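Local coordinates for hypothetical protein (Pseudomonas aeruginosa, PDB 4HSP) that is of unknown function but belongs to the DUF3299 family and probably adopts a small OB-like beta-barrel fold, at residues G119-E124 with Y135-S140. Numbering follows the deposited sequence.
Sequences GTFKVE and YRMQAS. With EDO (1,2-ethanediol), chain J.
The rings of Phe121 and Tyr135 lie near parallel, their planes 29° apart, but are slid so far that they barely overlap. CZ of Phe121 comes 3.5 Å from CD1 of Tyr135. The Phe121 edge meets the methyl CE of selenomethionine Met137, and CG2 of Val123 sits in plane at the Tyr135 edge. Phe121 and Met137 belong to an antiparallel pair, strand 120-122 against strand 132-144, in the curled sheet, consistent with an OB-like barrel. The Tyr135 hydroxyl is held beyond the ring pair by Leu11 O and Val49 N. Strands 55-68 and 98-102 flank the strand pair, and Ala57 of the former touches both Phe121 and Met137.

Two hydrogen-bonded pairs join the strands, Thr120 with Gln138 and Lys122 with Arg136. The Lys122 N to Arg136 O bond is nearly straight at 173°. Phe121 and Met137 form the non-hydrogen-bonded pair between them and put their side chains on one face; Thr120, Lys122, Arg136 and Gln138 use the opposite one.

The Arg136 chain bends at chi3 (98°). Its CD packs against the Glu124 carboxylate, and NH1 reaches OE2 of Glu124 at 3.3 Å. That oxygen lies well out of the guanidinium plane, so the salt bridge rests on charge alone. OE1 of Glu124 takes a weak bond from NZ of Lys122, so one carboxylate serves two cations. At the guanidinium edge, NE of Arg136 donates to O1 of an ethanediol, probably from the crystallisation liquor. At the far end, one water donates to Gln138 O at 2.9 Å and bonds weakly to Thr120 OG1.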
# COMPACT_ATOMS: atom_id res chain seq x y z
N GLY A 119 -10.54 18.44 16.04
CA GLY A 119 -11.51 18.07 17.08
C GLY A 119 -11.17 18.58 18.46
O GLY A 119 -10.24 19.36 18.61
N THR A 120 -11.92 18.15 19.48
CA THR A 120 -11.69 18.54 20.87
C THR A 120 -10.44 17.80 21.35
O THR A 120 -10.35 16.57 21.23
CB THR A 120 -12.94 18.26 21.74
OG1 THR A 120 -14.07 18.87 21.11
CG2 THR A 120 -12.79 18.76 23.18
N PHE A 121 -9.48 18.57 21.86
CA PHE A 121 -8.18 18.10 22.31
C PHE A 121 -8.10 18.06 23.82
O PHE A 121 -8.30 19.06 24.48
CB PHE A 121 -7.11 19.04 21.72
CG PHE A 121 -5.69 18.51 21.78
CD1 PHE A 121 -5.23 17.62 20.83
CD2 PHE A 121 -4.83 18.92 22.78
CE1 PHE A 121 -3.91 17.16 20.86
CE2 PHE A 121 -3.52 18.43 22.84
CZ PHE A 121 -3.06 17.57 21.87
N LYS A 122 -7.74 16.89 24.36
CA LYS A 122 -7.62 16.61 25.80
C LYS A 122 -6.22 16.15 26.18
O LYS A 122 -5.61 15.34 25.48
CB LYS A 122 -8.59 15.48 26.19
CG LYS A 122 -9.97 15.87 26.64
CD LYS A 122 -10.60 14.65 27.35
CE LYS A 122 -10.70 14.82 28.86
NZ LYS A 122 -9.38 14.84 29.54
N VAL A 123 -5.76 16.58 27.36
CA VAL A 123 -4.49 16.17 27.94
C VAL A 123 -4.88 15.12 28.98
O VAL A 123 -5.19 15.44 30.14
CB VAL A 123 -3.68 17.37 28.50
CG1 VAL A 123 -2.37 16.89 29.11
CG2 VAL A 123 -3.40 18.40 27.41
N GLU A 124 -5.00 13.88 28.50
CA GLU A 124 -5.43 12.70 29.25
C GLU A 124 -4.68 11.50 28.75
O GLU A 124 -4.50 11.33 27.54
CB GLU A 124 -6.95 12.51 29.05
CG GLU A 124 -7.60 11.54 30.04
CD GLU A 124 -8.97 11.01 29.66
OE1 GLU A 124 -9.76 11.75 29.03
OE2 GLU A 124 -9.27 9.85 30.02
N TYR A 135 -2.04 12.41 25.09
CA TYR A 135 -3.10 13.22 24.49
C TYR A 135 -4.20 12.39 23.88
O TYR A 135 -3.96 11.28 23.39
CB TYR A 135 -2.52 14.14 23.39
CG TYR A 135 -1.40 15.03 23.89
CD1 TYR A 135 -1.65 16.10 24.74
CD2 TYR A 135 -0.07 14.76 23.55
CE1 TYR A 135 -0.62 16.92 25.20
CE2 TYR A 135 0.97 15.58 24.02
CZ TYR A 135 0.68 16.66 24.84
OH TYR A 135 1.69 17.47 25.30
N ARG A 136 -5.42 12.95 23.89
CA ARG A 136 -6.62 12.36 23.30
C ARG A 136 -7.35 13.40 22.44
O ARG A 136 -7.24 14.61 22.68
CB ARG A 136 -7.57 11.79 24.38
CG ARG A 136 -7.05 10.61 25.17
CD ARG A 136 -8.03 10.26 26.25
NE ARG A 136 -8.90 9.15 25.85
CZ ARG A 136 -8.99 8.00 26.50
NH1 ARG A 136 -8.28 7.79 27.60
NH2 ARG A 136 -9.80 7.04 26.05
N MSE A 137 -8.11 12.92 21.47
CA MSE A 137 -8.89 13.76 20.57
C MSE A 137 -10.17 13.04 20.13
O MSE A 137 -10.16 11.86 19.78
CB MSE A 137 -8.04 14.16 19.36
CG MSE A 137 -8.66 15.16 18.42
SE MSE A 137 -7.20 16.10 17.50
CE MSE A 137 -7.64 17.78 18.08
N GLN A 138 -11.27 13.77 20.20
CA GLN A 138 -12.57 13.37 19.71
C GLN A 138 -12.69 14.15 18.43
O GLN A 138 -12.94 15.36 18.46
CB GLN A 138 -13.67 13.65 20.74
CG GLN A 138 -15.05 13.14 20.35
CD GLN A 138 -15.12 11.63 20.20
OE1 GLN A 138 -14.69 10.88 21.08
NE2 GLN A 138 -15.67 11.17 19.08
N ALA A 139 -12.36 13.51 17.31
CA ALA A 139 -12.33 14.17 16.02
C ALA A 139 -13.73 14.52 15.47
O ALA A 139 -14.66 13.71 15.51
CB ALA A 139 -11.58 13.32 15.02
N SER A 140 -13.83 15.75 14.92
CA SER A 140 -14.96 16.35 14.20
C SER A 140 -14.77 16.11 12.70
O SER A 140 -15.75 15.99 11.95
CB SER A 140 -15.03 17.86 14.44
OG SER A 140 -14.73 18.27 15.76
C1 EDO J . -11.17 9.83 23.44
O1 EDO J . -9.85 9.66 22.92
C2 EDO J . -11.75 11.26 23.16
O2 EDO J . -11.42 12.15 24.22
O HOH W 1 -15.44 16.72 18.85